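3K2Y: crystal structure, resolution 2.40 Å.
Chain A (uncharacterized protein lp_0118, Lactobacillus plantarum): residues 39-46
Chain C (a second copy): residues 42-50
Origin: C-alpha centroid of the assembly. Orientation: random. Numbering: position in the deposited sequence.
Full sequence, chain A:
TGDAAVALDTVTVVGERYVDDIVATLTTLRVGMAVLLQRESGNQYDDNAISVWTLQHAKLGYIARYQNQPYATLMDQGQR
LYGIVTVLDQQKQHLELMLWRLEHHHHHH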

# COMPACT_ATOMS: atom_id res chain seq x y z
N ARG A 39 5.33 9.70 7.17
CA ARG A 39 4.40 10.09 6.13
C ARG A 39 4.90 9.53 4.80
O ARG A 39 6.07 9.68 4.44
N GLU A 40 4.00 8.88 4.06
CA GLU A 40 4.37 8.32 2.77
C GLU A 40 3.38 8.81 1.71
O GLU A 40 2.50 8.08 1.28
N SER A 41 3.53 10.07 1.31
CA SER A 41 2.64 10.65 0.31
C SER A 41 2.87 10.00 -1.04
O SER A 41 2.11 10.23 -1.98
N GLY A 42 3.92 9.19 -1.14
CA GLY A 42 4.23 8.51 -2.38
C GLY A 42 3.71 7.08 -2.41
O GLY A 42 3.93 6.35 -3.38
N ASN A 43 3.00 6.67 -1.36
CA ASN A 43 2.45 5.32 -1.30
C ASN A 43 1.46 5.15 -2.46
O ASN A 43 0.50 5.91 -2.60
N GLN A 44 1.72 4.15 -3.30
CA GLN A 44 0.88 3.90 -4.47
C GLN A 44 -0.55 3.48 -4.14
O GLN A 44 -1.43 3.55 -4.99
N TYR A 45 -0.79 3.07 -2.90
CA TYR A 45 -2.13 2.63 -2.52
C TYR A 45 -2.93 3.73 -1.82
O TYR A 45 -4.16 3.70 -1.82
N ASP A 46 -2.23 4.69 -1.23
CA ASP A 46 -2.88 5.78 -0.51
C ASP A 46 -1.93 6.96 -0.35
O ASP A 46 -0.92 6.86 0.33
N GLY C 42 11.59 -3.72 -5.51
CA GLY C 42 12.32 -2.71 -4.76
C GLY C 42 11.42 -1.65 -4.15
O GLY C 42 11.91 -0.70 -3.53
N ASN C 43 10.11 -1.79 -4.32
CA ASN C 43 9.17 -0.83 -3.77
C ASN C 43 9.38 -0.68 -2.26
O ASN C 43 9.42 -1.66 -1.52
N GLN C 44 9.50 0.57 -1.82
CA GLN C 44 9.72 0.89 -0.42
C GLN C 44 8.52 0.65 0.49
O GLN C 44 8.66 0.62 1.71
N TYR C 45 7.35 0.47 -0.10
CA TYR C 45 6.16 0.27 0.70
C TYR C 45 5.67 -1.18 0.67
O TYR C 45 5.03 -1.65 1.62
N ASP C 46 5.99 -1.89 -0.40
CA ASP C 46 5.54 -3.26 -0.57
C ASP C 46 6.43 -3.98 -1.58
O ASP C 46 6.39 -3.68 -2.77
N ASP C 47 7.24 -4.93 -1.11
CA ASP C 47 8.14 -5.64 -2.00
C ASP C 47 7.47 -6.61 -2.98
O ASP C 47 8.14 -7.22 -3.81
N ASN C 48 6.15 -6.75 -2.88
CA ASN C 48 5.42 -7.62 -3.81
C ASN C 48 4.73 -6.72 -4.82
O ASN C 48 3.88 -7.18 -5.58
N ALA C 49 5.11 -5.45 -4.82
CA ALA C 49 4.54 -4.45 -5.72
C ALA C 49 4.62 -4.82 -7.19
O ALA C 49 5.66 -5.26 -7.67
N ILE C 50 3.50 -4.63 -7.89
CA ILE C 50 3.39 -4.90 -9.32
C ILE C 50 2.53 -3.80 -9.94
O ILE C 50 1.32 -3.73 -9.70

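What fills the space between the two loops? Tyr45(C), which has the largest area covered, points toward chain A with chi1 in the m well (-42°) and chi2 at -70°. Asn43(A) lies over one face of its ring, CA 4.0 Å from the centroid of the Tyr45(C) ring in a CH-pi contact. Gly42(A) O comes within 3.4 Å of Tyr45(C) CE2; a CB on this glycine would clash with the tyrosine OH.

How does Gln44(A) reach the contact when its CA-to-CB bond points sideways? With chi1 p and chi2 between wells at -101°, its end comes nearer chain C, lying at the edge of the Tyr45(C) ring and beside Asn43(C) and Ala49(C). Both amides are probably turned over in the model, so their polar pairing stays open.

Where is the direct polar link? Tyr45(A), chi1 m, also starts sideways, but its OH donates a hydrogen bond to Asp46(C) OD2 at 2.7 Å. Asp46(C), chi1 t, points toward chain A, and its OD1 accepts from Asn48(C) N at 3.1 Å, tying the link to the type I turn.

What do waters add? Water 3 bridges Tyr45(A) OH (2.9 Å) and Ile50(C) N (2.8 Å), while water 2 joins Gly42(A) N (2.6 Å) to Tyr45(C) OH (3.0 Å).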

# COMPACT_ATOMS: atom_id res chain seq x y z
CB ARG A 39 4.33 11.62 6.05
CG ARG A 39 3.34 12.13 5.02
CD ARG A 39 1.91 11.82 5.43
NE ARG A 39 1.02 11.69 4.28
CZ ARG A 39 0.79 12.66 3.40
NH1 ARG A 39 1.38 13.83 3.54
NH2 ARG A 39 -0.03 12.46 2.38
CB GLU A 40 4.36 6.79 2.83
CG GLU A 40 5.10 6.22 4.03
CD GLU A 40 5.18 4.70 4.02
OE1 GLU A 40 4.21 4.05 3.56
OE2 GLU A 40 6.20 4.15 4.49
CB SER A 41 2.84 12.16 0.21
OG SER A 41 4.05 12.48 -0.44
CB ASN A 43 1.75 5.10 0.05
CG ASN A 43 1.32 3.66 0.26
OD1 ASN A 43 0.48 3.14 -0.48
ND2 ASN A 43 1.89 3.00 1.27
CB GLN A 44 1.52 2.84 -5.38
CG GLN A 44 1.64 1.45 -4.76
CD GLN A 44 3.04 1.15 -4.25
OE1 GLN A 44 3.74 2.04 -3.76
NE2 GLN A 44 3.45 -0.10 -4.36
CB TYR A 45 -2.04 1.40 -1.61
CG TYR A 45 -1.15 0.30 -2.16
CD1 TYR A 45 -1.42 -0.28 -3.40
CD2 TYR A 45 -0.01 -0.13 -1.47
CE1 TYR A 45 -0.58 -1.27 -3.94
CE2 TYR A 45 0.83 -1.11 -2.00
CZ TYR A 45 0.54 -1.67 -3.24
OH TYR A 45 1.38 -2.62 -3.78
CB ASP A 46 -3.31 5.29 0.88
CG ASP A 46 -4.22 6.27 1.60
OD1 ASP A 46 -4.23 7.46 1.23
OD2 ASP A 46 -4.91 5.84 2.54
CB ASN C 43 7.73 -1.26 -4.05
CG ASN C 43 6.72 -0.16 -3.74
OD1 ASN C 43 6.57 0.79 -4.51
ND2 ASN C 43 6.04 -0.28 -2.61
CB GLN C 44 10.17 2.35 -0.29
CG GLN C 44 11.57 2.60 -0.81
CD GLN C 44 11.89 4.08 -0.96
OE1 GLN C 44 13.05 4.45 -1.17
NE2 GLN C 44 10.87 4.92 -0.86
CB TYR C 45 5.06 1.21 0.20
CG TYR C 45 5.57 2.60 -0.11
CD1 TYR C 45 5.98 3.46 0.91
CD2 TYR C 45 5.66 3.05 -1.42
CE1 TYR C 45 6.48 4.74 0.62
CE2 TYR C 45 6.16 4.32 -1.72
CZ TYR C 45 6.56 5.15 -0.70
OH TYR C 45 7.06 6.40 -1.00
CB ASP C 46 4.08 -3.23 -1.02
CG ASP C 46 3.58 -4.57 -1.49
OD1 ASP C 46 4.04 -5.61 -0.98
OD2 ASP C 46 2.69 -4.58 -2.37
CB ASP C 47 9.25 -6.37 -1.22
CG ASP C 47 8.71 -7.18 -0.07
OD1 ASP C 47 7.62 -7.78 -0.22
OD2 ASP C 47 9.38 -7.23 0.99
CB ASN C 48 4.35 -8.46 -3.09
CG ASN C 48 4.95 -9.47 -2.14
OD1 ASN C 48 6.06 -9.97 -2.35
ND2 ASN C 48 4.20 -9.80 -1.09
CB ALA C 49 5.20 -3.11 -5.49
CB ILE C 50 2.73 -6.27 -9.60
CG1 ILE C 50 3.49 -7.38 -8.89
CG2 ILE C 50 2.72 -6.54 -11.10
CD1 ILE C 50 2.85 -8.75 -9.04
O HOH W 1 7.07 1.49 4.13
O HOH W 2 6.25 9.05 0.05
O HOH W 3 1.27 -4.17 -6.24